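Local structure of ArsR family transcriptional regulator (Comamonas testosteroni, 6UVU) at residues L86-A89 against N94-Y97; T60-A65 against Q71-Q76; K37-A40 against R44-L47. The protein is an antimony-responsive transcriptional repressor of the ArsR family that probably binds DNA through a winged helix-turn-helix domain. One frame throughout, in Å; residues are numbered along the deposited sequence.

Contact 1: L86-A89 against N94-Y97; sequences LRAA and NIHY
A89 and H96 hold the two strands together through a reciprocal pair of backbone hydrogen bonds. A89 N donates to H96 O at 2.8 Å, almost straight at 175° and lying in the carbonyl plane. The return bond from H96 N to A89 O is equally short at 2.8 Å, with the donor tilted from the plane of that carbonyl. This makes A89 and H96 a hydrogen-bonded antiparallel pair, and A88 with Y97 beside it a non-hydrogen-bonded one. There Y97 CA brings its hydrogen to R87 O at 3.4 Å, a CA-H...O contact of the kind that fills in between the conventional bonds of an antiparallel sheet.

On the face shared by A88 and Y97 the phenol does most of the packing. CG of Y97 stands anti to its carbonyl carbon (chi1 -73°), which keeps it beside the backbone N and lays the ring next to A88 CB. A88 CB meets the CE1 corner of the Y97 ring at 3.5 Å, approaching obliquely. L86 comes in at about a right angle to the tyrosine side chain, its CD1 lying 4.1 Å from Y97 CD1, and I95 CG2 touches A88 CB at 3.9 Å, from a direction well turned from that of the ring. With an alanine in place of the tyrosine, A88 CB and the end of L86 would probably face a gap. On the opposite face, the A89 methyl lies over the rim of the R87 guanidinium.

These strands form the beta hairpin that serves as the wing of the winged helix-turn-helix fold. L86 and Y97 turn their side chains onto L77 of helix 70-82, L86 also touching L80, while Y97 is tied through its backbone to L57; the hairpin is thereby seated against the helical core.

Contact 2: T60-A65 against Q71-Q76; sequences TDLAAA and QAVSNQ
V73 points its forked side chain at helix 59-65 and meets L62 and A63 with one methyl each. CG1 stands anti to the backbone N (chi1 168°) and CG2 anti to the carbonyl carbon, an orientation that gives each branch a different neighbour on helix 59-65. CG2 takes A63: it lies 3.7 Å from A63 CB, methyl against methyl, and also sits close to A63 CA. CG1 leans instead toward L62, whose side chain runs obliquely past the valine. V73 CG1 is 4.1 Å from L62 CG and equally far from L62 CD2, so it rests against the leucine's branch point and one of its arms.

The backbones come nearest at this same place, with A63 CA 6.0 Å from V73 CA. Such a close approach suits the small alanine, whose CB and CA both lie near V73 CG2. The meeting of the two segments is wholly apolar, and all three side chains are buried. M68, from the link between the helices, and V59 also pack on V73, while L47 and A50 of helix 42-54 lie against L62 and join this small contact to a wider hydrophobic core.

Helices 59-65 and 70-82 follow each other with a short connection between them, which is the layout of a helix-turn-helix. In ArsR-type repressors the second helix of this pair is the recognition helix, and helix 70-82 probably plays that part here; V73 belongs to its inward side, packed against the first helix of the pair.

Contact 3: K37-A40 against R44-L47; sequences KVLA and RLRL
R44 reaches the end of helix 26-39 through a chain bent at chi3 (-73°), with CG anti to the carbonyl carbon; the bend turns the guanidinium to present its NE and NH2 edge to two successive carbonyls. R44 NE bonds to V38 O at 2.7 Å and nearly straight, at 172°. The acceptor lies close to the guanidinium plane, and the donor sits on a lone pair in the plane of the V38 carbonyl. The second bond is looser: R44 NH2 reaches K37 O at 3.0 Å, with an angle of 141° and the oxygen tilted somewhat from the guanidinium plane. Two bonds from one flat group fix its rotation. They also serve carbonyls in the last turn of the helix, where the negative end of the helix dipole would probably be eased by the arginine's charge.

K37 O additionally accepts a weak bond from A40 N as the chain leaves the helix. Beyond these polar contacts, L39 and L45 slant across each other. Although L39 CB points away from the other segment, L39 CD2 turns back to touch L45 CD1 at 3.6 Å, methyl to methyl and buried.

R44 sits near the start of helix 42-54, where N41 OD1 takes up its backbone N-H, and its side chain also packs on Q76. V38 lies on L80 of helix 70-82. M107 and L108 of helix 102-121 pack on L39 and L45, respectively, and the second subunit adds its F36 to L39 and its V32 to L45, so this corner between helices 26-39 and 42-54 is part of the dimer interface.

How the contacts relate
The three contacts run in series along the chain, contact 3 first, then contact 2, then contact 1. Contacts 2 and 3 touch, with centres about 14 Å apart: L47 packs its CD2 on L62 CG at 3.5 Å and its CD1 on Q76 CB at 3.7 Å, wedging helix 42-54 against both helices of contact 2. Contacts 1 and 2 have centres about 12 Å apart and do not touch, but strand 86-91 follows helix 70-82 in the chain after a short turn. Contact 3 lies nearest the chain's centre and beside the second subunit, about 18 Å from contact 1, centre to centre, so the series leads from dimer interface to wing.

Contact 1: L86-A89 against N94-Y97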
ATOM      1  N   LEU B  86       6.183  -9.806  11.994  1.00 20.36           N
ATOM      2  CA  LEU B  86       5.858 -11.174  12.343  1.00 21.80           C
ATOM      3  C   LEU B  86       6.288 -11.465  13.776  1.00 24.11           C
ATOM      4  O   LEU B  86       7.068 -10.728  14.384  1.00 22.11           O
ATOM      5  CB  LEU B  86       6.546 -12.158  11.394  1.00 19.50           C
ATOM      6  CG  LEU B  86       6.317 -11.934   9.903  1.00 19.62           C
ATOM      7  CD1 LEU B  86       7.008 -12.983   9.086  1.00 19.19           C
ATOM      8  CD2 LEU B  86       4.848 -11.907   9.597  1.00 19.20           C
ATOM      9  N   ARG B  87       5.733 -12.541  14.317  1.00 24.78           N
ATOM     10  CA  ARG B  87       6.216 -13.177  15.537  1.00 27.17           C
ATOM     11  C   ARG B  87       6.771 -14.539  15.148  1.00 26.09           C
ATOM     12  O   ARG B  87       6.096 -15.306  14.447  1.00 25.66           O
ATOM     13  CB  ARG B  87       5.085 -13.312  16.559  1.00 30.76           C
ATOM     14  CG  ARG B  87       5.432 -14.012  17.870  1.00 37.20           C
ATOM     15  CD  ARG B  87       4.281 -13.854  18.863  1.00 43.37           C
ATOM     16  NE  ARG B  87       4.033 -15.069  19.640  1.00 51.54           N
ATOM     17  CZ  ARG B  87       3.343 -16.120  19.196  1.00 55.81           C
ATOM     18  NH1 ARG B  87       2.840 -16.120  17.965  1.00 58.96           N
ATOM     19  NH2 ARG B  87       3.165 -17.179  19.980  1.00 59.43           N
ATOM     20  N   ALA B  88       8.013 -14.822  15.563  1.00 23.27           N
ATOM     21  CA  ALA B  88       8.663 -16.104  15.286  1.00 23.20           C
ATOM     22  C   ALA B  88       8.659 -16.941  16.568  1.00 25.15           C
ATOM     23  O   ALA B  88       9.383 -16.630  17.527  1.00 24.65           O
ATOM     24  CB  ALA B  88      10.083 -15.907  14.763  1.00 22.10           C
ATOM     25  N   ALA B  89       7.847 -18.001  16.579  1.00 23.54           N
ATOM     26  CA  ALA B  89       7.681 -18.867  17.746  1.00 23.32           C
ATOM     27  C   ALA B  89       8.498 -20.132  17.526  1.00 27.36           C
ATOM     28  O   ALA B  89       8.188 -20.923  16.626  1.00 22.24           O
ATOM     29  CB  ALA B  89       6.216 -19.211  17.970  1.00 24.40           C
ATOM     30  N   ASN B  94      11.755 -26.127  15.328  1.00 36.60           N
ATOM     31  CA  ASN B  94      10.601 -25.672  14.558  1.00 35.20           C
ATOM     32  C   ASN B  94      10.301 -24.214  14.886  1.00 34.02           C
ATOM     33  O   ASN B  94      10.087 -23.867  16.057  1.00 26.77           O
ATOM     34  CB  ASN B  94       9.364 -26.514  14.876  1.00 36.65           C
ATOM     35  CG  ASN B  94       9.591 -27.986  14.664  1.00 43.10           C
ATOM     36  OD1 ASN B  94       9.929 -28.415  13.562  1.00 50.05           O
ATOM     37  ND2 ASN B  94       9.411 -28.779  15.724  1.00 45.86           N
ATOM     38  N   ILE B  95      10.267 -23.372  13.853  1.00 29.85           N
ATOM     39  CA  ILE B  95       9.931 -21.961  13.993  1.00 26.74           C
ATOM     40  C   ILE B  95       8.644 -21.711  13.220  1.00 26.30           C
ATOM     41  O   ILE B  95       8.574 -21.982  12.016  1.00 28.65           O
ATOM     42  CB  ILE B  95      11.058 -21.050  13.493  1.00 28.19           C
ATOM     43  CG1 ILE B  95      12.402 -21.487  14.090  1.00 30.08           C
ATOM     44  CG2 ILE B  95      10.752 -19.605  13.850  1.00 29.83           C
ATOM     45  CD1 ILE B  95      13.583 -20.579  13.712  1.00 32.17           C
ATOM     46  N   HIS B  96       7.629 -21.225  13.920  1.00 22.08           N
ATOM     47  CA  HIS B  96       6.318 -20.928  13.369  1.00 25.09           C
ATOM     48  C   HIS B  96       6.177 -19.412  13.310  1.00 24.36           C
ATOM     49  O   HIS B  96       6.470 -18.717  14.292  1.00 22.65           O
ATOM     50  CB  HIS B  96       5.229 -21.557  14.242  1.00 27.60           C
ATOM     51  CG  HIS B  96       3.851 -21.498  13.655  1.00 35.04           C
ATOM     52  ND1 HIS B  96       2.944 -20.502  13.972  1.00 34.93           N
ATOM     53  CD2 HIS B  96       3.203 -22.333  12.804  1.00 36.63           C
ATOM     54  CE1 HIS B  96       1.811 -20.715  13.326  1.00 36.98           C
ATOM     55  NE2 HIS B  96       1.940 -21.821  12.610  1.00 39.94           N
ATOM     56  N   TYR B  97       5.780 -18.899  12.150  1.00 22.59           N
ATOM     57  CA  TYR B  97       5.718 -17.457  11.905  1.00 23.64           C
ATOM     58  C   TYR B  97       4.272 -17.008  11.782  1.00 22.50           C
ATOM     59  O   TYR B  97       3.485 -17.651  11.083  1.00 24.78           O
ATOM     60  CB  TYR B  97       6.472 -17.088  10.630  1.00 22.65           C
ATOM     61  CG  TYR B  97       7.970 -17.155  10.757  1.00 21.78           C
ATOM     62  CD1 TYR B  97       8.703 -16.065  11.218  1.00 22.75           C
ATOM     63  CD2 TYR B  97       8.656 -18.301  10.398  1.00 22.59           C
ATOM     64  CE1 TYR B  97      10.070 -16.126  11.318  1.00 21.63           C
ATOM     65  CE2 TYR B  97      10.021 -18.366  10.491  1.00 22.92           C
ATOM     66  CZ  TYR B  97      10.720 -17.287  10.951  1.00 23.32           C
ATOM     67  OH  TYR B  97      12.085 -17.405  11.035  1.00 25.06           O
TER

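Contact 2: T60-A65 against Q71-Q76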
ATOM      1  N   THR B  60       9.212 -24.465   5.837  1.00 28.08           N
ATOM      2  CA  THR B  60       9.086 -25.525   4.835  1.00 30.33           C
ATOM      3  C   THR B  60       7.718 -25.509   4.153  1.00 29.28           C
ATOM      4  O   THR B  60       7.617 -25.646   2.928  1.00 30.68           O
ATOM      5  CB  THR B  60       9.346 -26.884   5.494  1.00 30.84           C
ATOM      6  OG1 THR B  60      10.759 -27.102   5.565  1.00 36.18           O
ATOM      7  CG2 THR B  60       8.675 -28.019   4.720  1.00 31.08           C
ATOM      8  N   ASP B  61       6.650 -25.380   4.937  1.00 29.56           N
ATOM      9  CA  ASP B  61       5.318 -25.273   4.355  1.00 30.47           C
ATOM     10  C   ASP B  61       5.168 -23.966   3.589  1.00 30.07           C
ATOM     11  O   ASP B  61       4.666 -23.948   2.460  1.00 30.37           O
ATOM     12  CB  ASP B  61       4.261 -25.371   5.456  1.00 32.32           C
ATOM     13  CG  ASP B  61       4.297 -26.704   6.190  1.00 33.32           C
ATOM     14  OD1 ASP B  61       4.952 -27.652   5.700  1.00 33.72           O
ATOM     15  OD2 ASP B  61       3.665 -26.794   7.264  1.00 33.51           O
ATOM     16  N   LEU B  62       5.609 -22.860   4.191  1.00 29.99           N
ATOM     17  CA  LEU B  62       5.495 -21.564   3.536  1.00 30.12           C
ATOM     18  C   LEU B  62       6.284 -21.529   2.230  1.00 27.17           C
ATOM     19  O   LEU B  62       5.775 -21.068   1.202  1.00 25.73           O
ATOM     20  CB  LEU B  62       5.946 -20.469   4.496  1.00 33.56           C
ATOM     21  CG  LEU B  62       5.980 -19.065   3.917  1.00 38.78           C
ATOM     22  CD1 LEU B  62       4.656 -18.718   3.259  1.00 41.38           C
ATOM     23  CD2 LEU B  62       6.310 -18.075   5.005  1.00 41.69           C
ATOM     24  N   ALA B  63       7.513 -22.049   2.235  1.00 29.56           N
ATOM     25  CA  ALA B  63       8.303 -22.083   1.007  1.00 29.01           C
ATOM     26  C   ALA B  63       7.673 -22.986  -0.047  1.00 28.41           C
ATOM     27  O   ALA B  63       7.786 -22.709  -1.249  1.00 26.82           O
ATOM     28  CB  ALA B  63       9.732 -22.542   1.307  1.00 30.19           C
ATOM     29  N   ALA B  64       7.005 -24.067   0.371  1.00 27.21           N
ATOM     30  CA  ALA B  64       6.275 -24.879  -0.599  1.00 26.47           C
ATOM     31  C   ALA B  64       5.096 -24.109  -1.168  1.00 24.41           C
ATOM     32  O   ALA B  64       4.850 -24.168  -2.376  1.00 25.94           O
ATOM     33  CB  ALA B  64       5.801 -26.188   0.031  1.00 25.91           C
ATOM     34  N   ALA B  65       4.367 -23.376  -0.316  1.00 24.16           N
ATOM     35  CA  ALA B  65       3.184 -22.639  -0.759  1.00 25.54           C
ATOM     36  C   ALA B  65       3.509 -21.663  -1.880  1.00 25.51           C
ATOM     37  O   ALA B  65       2.740 -21.534  -2.834  1.00 24.87           O
ATOM     38  CB  ALA B  65       2.546 -21.897   0.417  1.00 26.93           C
ATOM     39  N   GLN B  71      15.622 -21.771   2.276  1.00 45.96           N
ATOM     40  CA  GLN B  71      16.665 -20.921   2.851  1.00 49.84           C
ATOM     41  C   GLN B  71      16.419 -19.447   2.544  1.00 47.80           C
ATOM     42  O   GLN B  71      16.583 -18.590   3.422  1.00 42.49           O
ATOM     43  CB  GLN B  71      18.044 -21.358   2.357  1.00 53.27           C
ATOM     44  CG  GLN B  71      18.868 -22.073   3.424  1.00 56.79           C
ATOM     45  CD  GLN B  71      18.935 -21.294   4.739  1.00 56.44           C
ATOM     46  OE1 GLN B  71      19.206 -20.090   4.750  1.00 57.11           O
ATOM     47  NE2 GLN B  71      18.681 -21.981   5.852  1.00 51.45           N
ATOM     48  N   ALA B  72      16.026 -19.136   1.305  1.00 43.23           N
ATOM     49  CA  ALA B  72      15.664 -17.767   0.962  1.00 40.47           C
ATOM     50  C   ALA B  72      14.420 -17.316   1.720  1.00 38.75           C
ATOM     51  O   ALA B  72      14.357 -16.176   2.199  1.00 38.38           O
ATOM     52  CB  ALA B  72      15.443 -17.655  -0.545  1.00 39.17           C
ATOM     53  N   VAL B  73      13.407 -18.186   1.818  1.00 35.56           N
ATOM     54  CA  VAL B  73      12.195 -17.839   2.563  1.00 34.44           C
ATOM     55  C   VAL B  73      12.536 -17.604   4.027  1.00 34.60           C
ATOM     56  O   VAL B  73      12.043 -16.657   4.660  1.00 31.90           O
ATOM     57  CB  VAL B  73      11.122 -18.937   2.409  1.00 34.54           C
ATOM     58  CG1 VAL B  73       9.993 -18.727   3.414  1.00 33.82           C
ATOM     59  CG2 VAL B  73      10.559 -18.961   0.997  1.00 37.83           C
ATOM     60  N   SER B  74      13.393 -18.465   4.583  1.00 34.33           N
ATOM     61  CA  SER B  74      13.764 -18.336   5.987  1.00 32.52           C
ATOM     62  C   SER B  74      14.360 -16.969   6.254  1.00 32.28           C
ATOM     63  O   SER B  74      13.970 -16.278   7.200  1.00 29.90           O
ATOM     64  CB  SER B  74      14.752 -19.435   6.384  1.00 33.83           C
ATOM     65  OG  SER B  74      15.251 -19.207   7.697  1.00 33.54           O
ATOM     66  N   ASN B  75      15.291 -16.546   5.404  1.00 33.68           N
ATOM     67  CA  ASN B  75      15.927 -15.261   5.631  1.00 33.86           C
ATOM     68  C   ASN B  75      14.903 -14.144   5.536  1.00 32.44           C
ATOM     69  O   ASN B  75      14.878 -13.249   6.386  1.00 32.94           O
ATOM     70  CB  ASN B  75      17.092 -15.085   4.654  1.00 38.21           C
ATOM     71  CG  ASN B  75      18.164 -16.191   4.810  1.00 40.68           C
ATOM     72  OD1 ASN B  75      18.218 -16.906   5.830  1.00 35.38           O
ATOM     73  ND2 ASN B  75      19.016 -16.331   3.795  1.00 42.34           N
ATOM     74  N   GLN B  76      13.990 -14.235   4.561  1.00 32.63           N
ATOM     75  CA  GLN B  76      12.931 -13.239   4.413  1.00 31.02           C
ATOM     76  C   GLN B  76      12.070 -13.143   5.666  1.00 30.66           C
ATOM     77  O   GLN B  76      11.659 -12.046   6.064  1.00 31.40           O
ATOM     78  CB  GLN B  76      12.055 -13.590   3.209  1.00 35.64           C
ATOM     79  CG  GLN B  76      12.706 -13.383   1.851  1.00 38.14           C
ATOM     80  CD  GLN B  76      12.297 -12.064   1.212  1.00 41.37           C
ATOM     81  OE1 GLN B  76      12.119 -11.051   1.898  1.00 44.24           O
ATOM     82  NE2 GLN B  76      12.131 -12.076  -0.110  1.00 42.42           N
TER

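Contact 3: K37-A40 against R44-L47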
ATOM      1  N   LYS B  37       6.512   0.536   2.119  1.00 21.23           N
ATOM      2  CA  LYS B  37       7.793  -0.052   1.722  1.00 23.31           C
ATOM      3  C   LYS B  37       7.837  -1.549   2.025  1.00 22.39           C
ATOM      4  O   LYS B  37       8.282  -2.347   1.195  1.00 22.62           O
ATOM      5  CB  LYS B  37       8.965   0.657   2.414  1.00 25.37           C
ATOM      6  CG  LYS B  37       9.332   2.029   1.846  1.00 28.20           C
ATOM      7  CD  LYS B  37      10.568   2.603   2.543  1.00 33.43           C
ATOM      8  CE  LYS B  37      10.768   4.092   2.212  1.00 38.48           C
ATOM      9  NZ  LYS B  37      11.896   4.664   3.013  1.00 40.52           N
ATOM     10  N   VAL B  38       7.378  -1.946   3.211  1.00 19.68           N
ATOM     11  CA  VAL B  38       7.331  -3.367   3.548  1.00 19.81           C
ATOM     12  C   VAL B  38       6.459  -4.134   2.549  1.00 20.01           C
ATOM     13  O   VAL B  38       6.838  -5.202   2.053  1.00 21.11           O
ATOM     14  CB  VAL B  38       6.840  -3.545   4.995  1.00 20.48           C
ATOM     15  CG1 VAL B  38       6.515  -4.998   5.262  1.00 22.18           C
ATOM     16  CG2 VAL B  38       7.888  -3.044   5.967  1.00 21.13           C
ATOM     17  N   LEU B  39       5.290  -3.591   2.211  1.00 18.84           N
ATOM     18  CA  LEU B  39       4.412  -4.286   1.279  1.00 19.11           C
ATOM     19  C   LEU B  39       4.827  -4.156  -0.184  1.00 20.18           C
ATOM     20  O   LEU B  39       4.340  -4.938  -1.015  1.00 21.00           O
ATOM     21  CB  LEU B  39       2.992  -3.764   1.446  1.00 20.47           C
ATOM     22  CG  LEU B  39       2.365  -4.169   2.769  1.00 20.64           C
ATOM     23  CD1 LEU B  39       1.241  -3.234   3.039  1.00 21.40           C
ATOM     24  CD2 LEU B  39       1.889  -5.626   2.706  1.00 21.12           C
ATOM     25  N   ALA B  40       5.702  -3.206  -0.528  1.00 19.74           N
ATOM     26  CA  ALA B  40       6.010  -2.944  -1.935  1.00 19.57           C
ATOM     27  C   ALA B  40       7.055  -3.898  -2.495  1.00 19.21           C
ATOM     28  O   ALA B  40       8.067  -3.447  -3.053  1.00 20.20           O
ATOM     29  CB  ALA B  40       6.490  -1.498  -2.114  1.00 18.81           C
ATOM     30  N   ARG B  44       7.566 -10.558  -0.823  1.00 22.32           N
ATOM     31  CA  ARG B  44       7.113 -10.317   0.546  1.00 20.67           C
ATOM     32  C   ARG B  44       5.599 -10.360   0.638  1.00 18.80           C
ATOM     33  O   ARG B  44       5.042 -10.843   1.630  1.00 17.52           O
ATOM     34  CB  ARG B  44       7.602  -8.969   1.064  1.00 20.16           C
ATOM     35  CG  ARG B  44       9.079  -8.897   1.371  1.00 20.72           C
ATOM     36  CD  ARG B  44       9.361  -7.796   2.366  1.00 18.93           C
ATOM     37  NE  ARG B  44       9.227  -6.500   1.751  1.00 19.43           N
ATOM     38  CZ  ARG B  44      10.139  -5.935   0.967  1.00 20.60           C
ATOM     39  NH1 ARG B  44      11.273  -6.562   0.679  1.00 22.10           N
ATOM     40  NH2 ARG B  44       9.899  -4.741   0.450  1.00 18.52           N
ATOM     41  N   LEU B  45       4.920  -9.834  -0.380  1.00 19.86           N
ATOM     42  CA  LEU B  45       3.469  -9.746  -0.343  1.00 20.75           C
ATOM     43  C   LEU B  45       2.845 -11.129  -0.453  1.00 19.86           C
ATOM     44  O   LEU B  45       1.867 -11.435   0.233  1.00 19.55           O
ATOM     45  CB  LEU B  45       2.982  -8.830  -1.473  1.00 21.79           C
ATOM     46  CG  LEU B  45       1.497  -8.454  -1.461  1.00 24.09           C
ATOM     47  CD1 LEU B  45       1.179  -7.586  -0.249  1.00 27.21           C
ATOM     48  CD2 LEU B  45       1.045  -7.736  -2.746  1.00 25.46           C
ATOM     49  N   ARG B  46       3.395 -11.974  -1.324  1.00 21.75           N
ATOM     50  CA  ARG B  46       2.913 -13.347  -1.437  1.00 21.93           C
ATOM     51  C   ARG B  46       3.183 -14.125  -0.160  1.00 19.48           C
ATOM     52  O   ARG B  46       2.336 -14.908   0.280  1.00 19.44           O
ATOM     53  CB  ARG B  46       3.574 -14.037  -2.633  1.00 22.93           C
ATOM     54  CG  ARG B  46       3.223 -13.423  -3.981  1.00 24.21           C
ATOM     55  CD  ARG B  46       3.733 -14.311  -5.095  1.00 26.32           C
ATOM     56  NE  ARG B  46       2.963 -15.546  -5.192  1.00 26.81           N
ATOM     57  CZ  ARG B  46       3.510 -16.744  -5.377  1.00 28.03           C
ATOM     58  NH1 ARG B  46       4.829 -16.854  -5.462  1.00 27.51           N
ATOM     59  NH2 ARG B  46       2.747 -17.831  -5.469  1.00 26.02           N
ATOM     60  N   LEU B  47       4.353 -13.912   0.456  1.00 20.65           N
ATOM     61  CA  LEU B  47       4.654 -14.564   1.730  1.00 20.27           C
ATOM     62  C   LEU B  47       3.658 -14.141   2.793  1.00 18.47           C
ATOM     63  O   LEU B  47       3.186 -14.970   3.588  1.00 17.41           O
ATOM     64  CB  LEU B  47       6.080 -14.210   2.181  1.00 23.22           C
ATOM     65  CG  LEU B  47       7.261 -14.947   1.558  1.00 25.45           C
ATOM     66  CD1 LEU B  47       8.591 -14.336   2.019  1.00 24.45           C
ATOM     67  CD2 LEU B  47       7.188 -16.409   1.969  1.00 27.46           C
TER